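Local atomic coordinates of extracellular endo-alpha-(1->5)-L-arabinanase 1 (Bacillus subtilis, PDB entry 1UV4), a protein that hydrolyses internal alpha-1,5-linked arabinofuranosyl bonds in linear arabinan and in branched sugar beet arabinan during plant cell-wall breakdown. Residues G169-G181 / T224-G238. Residues are numbered along the deposited sequence; the frame is centred on the assembly and turned at random.
With EDO (1,2-ethanediol), chain F.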
loop_
_atom_site.group_PDB
_atom_site.type_symbol
_atom_site.label_atom_id
_atom_site.label_comp_id
_atom_site.label_asym_id
_atom_site.label_seq_id
_atom_site.Cartn_x
_atom_site.Cartn_y
_atom_site.Cartn_z
ATOM N N GLY A 169 -12.112 -8.092 15.946
ATOM C CA GLY A 169 -11.636 -9.468 15.958
ATOM C C GLY A 169 -10.134 -9.615 16.111
ATOM O O GLY A 169 -9.428 -8.740 16.617
ATOM N N SER A 170 -9.646 -10.776 15.669
ATOM C CA SER A 170 -8.254 -11.161 15.798
ATOM C C SER A 170 -7.375 -10.578 14.692
ATOM O O SER A 170 -7.830 -10.279 13.595
ATOM C CB SER A 170 -8.113 -12.700 15.747
ATOM O OG SER A 170 -9.012 -13.369 16.611
ATOM N N LEU A 171 -6.101 -10.453 14.995
ATOM C CA LEU A 171 -5.082 -10.073 14.049
ATOM C C LEU A 171 -4.442 -11.315 13.455
ATOM O O LEU A 171 -3.857 -12.117 14.190
ATOM C CB LEU A 171 -4.030 -9.198 14.759
ATOM C CG LEU A 171 -3.068 -8.457 13.837
ATOM C CD1 LEU A 171 -3.758 -7.450 12.895
ATOM C CD2 LEU A 171 -1.987 -7.723 14.641
ATOM N N TYR A 172 -4.518 -11.467 12.134
ATOM C CA TYR A 172 -4.044 -12.643 11.409
ATOM C C TYR A 172 -2.721 -12.305 10.717
ATOM O O TYR A 172 -2.437 -11.146 10.403
ATOM C CB TYR A 172 -5.060 -13.068 10.342
ATOM C CG TYR A 172 -6.412 -13.480 10.885
ATOM C CD1 TYR A 172 -6.674 -14.786 11.224
ATOM C CD2 TYR A 172 -7.431 -12.560 11.056
ATOM C CE1 TYR A 172 -7.934 -15.171 11.722
ATOM C CE2 TYR A 172 -8.675 -12.943 11.544
ATOM C CZ TYR A 172 -8.915 -14.244 11.868
ATOM O OH TYR A 172 -10.157 -14.647 12.363
ATOM N N SER A 173 -1.912 -13.337 10.564
ATOM C CA SER A 173 -0.647 -13.276 9.824
ATOM C C SER A 173 -0.816 -13.903 8.462
ATOM O O SER A 173 -1.273 -15.018 8.349
ATOM C CB SER A 173 0.441 -14.012 10.590
ATOM O OG SER A 173 0.634 -13.404 11.844
ATOM N N ILE A 174 -0.451 -13.163 7.406
ATOM C CA ILE A 174 -0.673 -13.665 6.037
ATOM C C ILE A 174 0.541 -13.709 5.110
ATOM O O ILE A 174 0.497 -14.403 4.088
ATOM C CB ILE A 174 -1.856 -12.929 5.339
ATOM C CG1 ILE A 174 -1.632 -11.439 5.225
ATOM C CG2 ILE A 174 -3.178 -13.265 6.038
ATOM C CD1 ILE A 174 -2.694 -10.732 4.373
ATOM N N ALA A 175 1.646 -13.029 5.460
ATOM C CA ALA A 175 2.895 -13.194 4.708
ATOM C C ALA A 175 4.058 -12.820 5.574
ATOM O O ALA A 175 3.959 -11.924 6.396
ATOM C CB ALA A 175 2.934 -12.378 3.369
ATOM N N ALA A 176 5.150 -13.563 5.418
ATOM C CA ALA A 176 6.371 -13.317 6.207
ATOM C C ALA A 176 7.583 -13.773 5.402
ATOM O O ALA A 176 7.483 -14.611 4.513
ATOM C CB ALA A 176 6.276 -14.101 7.509
ATOM N N ARG A 177 8.770 -13.270 5.756
ATOM C CA ARG A 177 10.017 -13.777 5.214
ATOM C C ARG A 177 10.977 -14.091 6.353
ATOM O O ARG A 177 11.962 -13.401 6.547
ATOM C CB ARG A 177 10.664 -12.822 4.237
ATOM C CG ARG A 177 9.787 -12.484 3.023
ATOM C CD ARG A 177 10.521 -11.608 2.064
ATOM N NE ARG A 177 11.478 -12.324 1.260
ATOM C CZ ARG A 177 12.455 -11.752 0.577
ATOM N NH1 ARG A 177 12.640 -10.434 0.639
ATOM N NH2 ARG A 177 13.269 -12.497 -0.159
ATOM N N PRO A 178 10.689 -15.179 7.072
ATOM C CA PRO A 178 11.434 -15.514 8.307
ATOM C C PRO A 178 12.918 -15.723 8.078
ATOM O O PRO A 178 13.699 -15.463 9.031
ATOM C CB PRO A 178 10.755 -16.801 8.783
ATOM C CG PRO A 178 10.000 -17.317 7.612
ATOM C CD PRO A 178 9.624 -16.161 6.797
ATOM N N ASN A 179 13.307 -16.159 6.872
ATOM C CA ASN A 179 14.715 -16.432 6.567
ATOM C C ASN A 179 15.373 -15.383 5.677
ATOM O O ASN A 179 16.543 -15.515 5.305
ATOM C CB ASN A 179 14.873 -17.876 6.038
ATOM C CG ASN A 179 14.582 -18.909 7.125
ATOM O OD1 ASN A 179 13.651 -19.691 7.012
ATOM N ND2 ASN A 179 15.385 -18.903 8.202
ATOM N N ASN A 180 14.676 -14.281 5.415
ATOM C CA ASN A 180 15.260 -13.168 4.661
ATOM C C ASN A 180 14.974 -11.846 5.377
ATOM O O ASN A 180 14.598 -10.848 4.762
ATOM C CB ASN A 180 14.699 -13.116 3.221
ATOM C CG ASN A 180 15.257 -14.178 2.303
ATOM O OD1 ASN A 180 16.289 -13.991 1.640
ATOM N ND2 ASN A 180 14.569 -15.312 2.243
ATOM N N GLY A 181 15.119 -11.877 6.701
ATOM C CA GLY A 181 15.078 -10.697 7.516
ATOM C C GLY A 181 13.758 -10.002 7.637
ATOM O O GLY A 181 13.699 -8.844 8.080
ATOM N N THR A 224 -7.937 -15.293 5.144
ATOM C CA THR A 224 -6.930 -15.433 6.173
ATOM C C THR A 224 -5.818 -16.397 5.826
ATOM O O THR A 224 -4.891 -16.593 6.644
ATOM C CB THR A 224 -7.566 -15.779 7.518
ATOM O OG1 THR A 224 -8.490 -16.867 7.386
ATOM C CG2 THR A 224 -8.387 -14.611 8.063
ATOM N N GLY A 225 -5.857 -16.968 4.621
ATOM C CA GLY A 225 -4.771 -17.778 4.099
ATOM C C GLY A 225 -4.916 -19.268 4.372
ATOM O O GLY A 225 -5.939 -19.727 4.886
ATOM N N PRO A 226 -3.890 -20.052 4.059
ATOM C CA PRO A 226 -2.592 -19.555 3.595
ATOM C C PRO A 226 -2.581 -19.162 2.154
ATOM O O PRO A 226 -3.196 -19.854 1.321
ATOM C CB PRO A 226 -1.663 -20.780 3.811
ATOM C CG PRO A 226 -2.565 -21.989 3.592
ATOM C CD PRO A 226 -3.876 -21.514 4.250
ATOM N N TYR A 227 -1.867 -18.076 1.850
ATOM C CA TYR A 227 -1.628 -17.655 0.480
ATOM C C TYR A 227 -0.477 -18.500 -0.096
ATOM O O TYR A 227 0.611 -18.516 0.443
ATOM C CB TYR A 227 -1.331 -16.150 0.391
ATOM C CG TYR A 227 -2.566 -15.331 0.704
ATOM C CD1 TYR A 227 -2.918 -15.006 2.019
ATOM C CD2 TYR A 227 -3.372 -14.876 -0.311
ATOM C CE1 TYR A 227 -4.081 -14.325 2.293
ATOM C CE2 TYR A 227 -4.487 -14.126 -0.059
ATOM C CZ TYR A 227 -4.869 -13.857 1.245
ATOM O OH TYR A 227 -5.995 -13.148 1.518
ATOM N N LEU A 228 -0.734 -19.206 -1.171
ATOM C CA LEU A 228 0.226 -20.113 -1.797
ATOM C C LEU A 228 0.669 -19.529 -3.133
ATOM O O LEU A 228 -0.164 -18.986 -3.870
ATOM C CB LEU A 228 -0.406 -21.495 -2.039
ATOM C CG LEU A 228 -0.962 -22.184 -0.809
ATOM C CD1 LEU A 228 -1.464 -23.559 -1.234
ATOM C CD2 LEU A 228 0.050 -22.287 0.335
ATOM N N ASP A 229 1.958 -19.616 -3.433
ATOM C CA ASP A 229 2.449 -19.210 -4.733
ATOM C C ASP A 229 2.258 -20.295 -5.800
ATOM O O ASP A 229 1.688 -21.349 -5.517
ATOM C CB ASP A 229 3.891 -18.673 -4.639
ATOM C CG ASP A 229 4.919 -19.701 -4.325
ATOM O OD1 ASP A 229 4.740 -20.916 -4.602
ATOM O OD2 ASP A 229 6.060 -19.368 -3.920
ATOM N N LYS A 230 2.682 -20.027 -7.038
ATOM C CA LYS A 230 2.438 -20.978 -8.136
ATOM C C LYS A 230 3.094 -22.335 -7.906
ATOM O O LYS A 230 2.619 -23.360 -8.405
ATOM C CB LYS A 230 2.902 -20.443 -9.473
ATOM C CG LYS A 230 2.084 -19.330 -10.041
ATOM C CD LYS A 230 2.497 -19.068 -11.456
ATOM C CE LYS A 230 1.824 -17.855 -11.963
ATOM N NZ LYS A 230 2.358 -17.364 -13.252
ATOM N N SER A 231 4.184 -22.345 -7.154
ATOM C CA SER A 231 4.879 -23.590 -6.801
ATOM C C SER A 231 4.249 -24.323 -5.618
ATOM O O SER A 231 4.677 -25.412 -5.288
ATOM C CB SER A 231 6.354 -23.302 -6.489
ATOM O OG SER A 231 6.533 -22.821 -5.165
ATOM N N GLY A 232 3.267 -23.715 -4.962
ATOM C CA GLY A 232 2.636 -24.287 -3.773
ATOM C C GLY A 232 3.197 -23.850 -2.414
ATOM O O GLY A 232 2.727 -24.324 -1.374
ATOM N N LYS A 233 4.163 -22.938 -2.424
ATOM C CA LYS A 233 4.817 -22.489 -1.219
ATOM C C LYS A 233 4.029 -21.350 -0.565
ATOM O O LYS A 233 3.576 -20.381 -1.192
ATOM C CB LYS A 233 6.249 -22.060 -1.516
ATOM C CG LYS A 233 7.017 -21.742 -0.264
ATOM C CD LYS A 233 8.472 -21.805 -0.440
ATOM C CE LYS A 233 9.159 -21.278 0.805
ATOM N NZ LYS A 233 10.502 -21.856 1.045
ATOM N N SER A 234 3.857 -21.483 0.737
ATOM C CA SER A 234 3.153 -20.518 1.550
ATOM C C SER A 234 3.904 -19.203 1.659
ATOM O O SER A 234 5.103 -19.195 1.932
ATOM C CB SER A 234 2.926 -21.084 2.952
ATOM O OG SER A 234 2.326 -20.136 3.811
ATOM N N MET A 235 3.171 -18.125 1.562
ATOM C CA MET A 235 3.722 -16.781 1.735
ATOM C C MET A 235 4.147 -16.530 3.157
ATOM O O MET A 235 4.917 -15.601 3.407
ATOM C CB MET A 235 2.747 -15.702 1.215
ATOM C CG MET A 235 2.492 -15.796 -0.275
ATOM S SD MET A 235 1.589 -14.378 -0.912
ATOM C CE MET A 235 2.855 -13.088 -0.959
ATOM N N LEU A 236 3.689 -17.328 4.104
ATOM C CA LEU A 236 4.236 -17.231 5.489
ATOM C C LEU A 236 5.656 -17.768 5.636
ATOM O O LEU A 236 6.334 -17.493 6.627
ATOM C CB LEU A 236 3.332 -17.962 6.443
ATOM C CG LEU A 236 2.019 -17.300 6.770
ATOM C CD1 LEU A 236 1.298 -18.298 7.671
ATOM C CD2 LEU A 236 2.225 -15.957 7.494
ATOM N N GLU A 237 6.092 -18.584 4.671
ATOM C CA GLU A 237 7.443 -19.128 4.621
ATOM C C GLU A 237 8.283 -18.524 3.507
ATOM O O GLU A 237 9.182 -19.169 2.955
ATOM C CB GLU A 237 7.350 -20.636 4.469
ATOM C CG GLU A 237 6.621 -21.274 5.642
ATOM C CD GLU A 237 7.365 -21.123 6.988
ATOM O OE1 GLU A 237 8.623 -20.937 7.039
ATOM O OE2 GLU A 237 6.670 -21.203 8.038
ATOM N N GLY A 238 7.990 -17.270 3.164
ATOM C CA GLY A 238 8.786 -16.567 2.182
ATOM C C GLY A 238 8.397 -16.900 0.759
ATOM O O GLY A 238 9.038 -16.439 -0.205
HETATM C C1 EDO F . -1.181 -12.802 14.849
HETATM O O1 EDO F . -1.201 -13.808 13.856
HETATM C C2 EDO F . -0.580 -11.545 14.273
HETATM O O2 EDO F . 0.733 -11.400 14.753
HETATM O O HOH W 1 -2.152 -17.121 6.556
HETATM O O HOH W 2 -0.654 -16.849 4.160
HETATM O O HOH W 3 11.384 -15.158 0.551
#
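A176 N donates to M235 O across 2.9 Å, nearly straight at 172°, just past the end of strand 170-175, where the chain meets the loop 224-238. Two waters bridge the backbones: one donates to both S173 O and T224 O, and the other accepts from Y227 N while donating to I174 O. A third water links the R177 side chain, through NE, to G238 O, and the guanidinium also reaches A183 O through NH1. I174 and A175 form a classic beta bulge opposite I155, at the outer edge of one blade of the GH43 beta-propeller; the loop belongs to the next blade, linking strands 212-220 and 241-244. T224 sets CG2 3.5 Å from the centroid of the Y172 ring, over its face, a CH-pi contact suited to a compact methyl. I174 lies alongside Y227, with CG2 at the ring's edge, 4.0 Å from CE1; both also touch L189. L236 CB points away from the strand, but with CG anti to the carbonyl carbon (chi1 -73°) and CD1 extended, the CD2 branch turns back to 3.6 Å from A175 N. Small A175 lets M235 close in, CB to CB 4.0 Å. S234 OG, on a short side chain, accepts from L236 N, an ST turn.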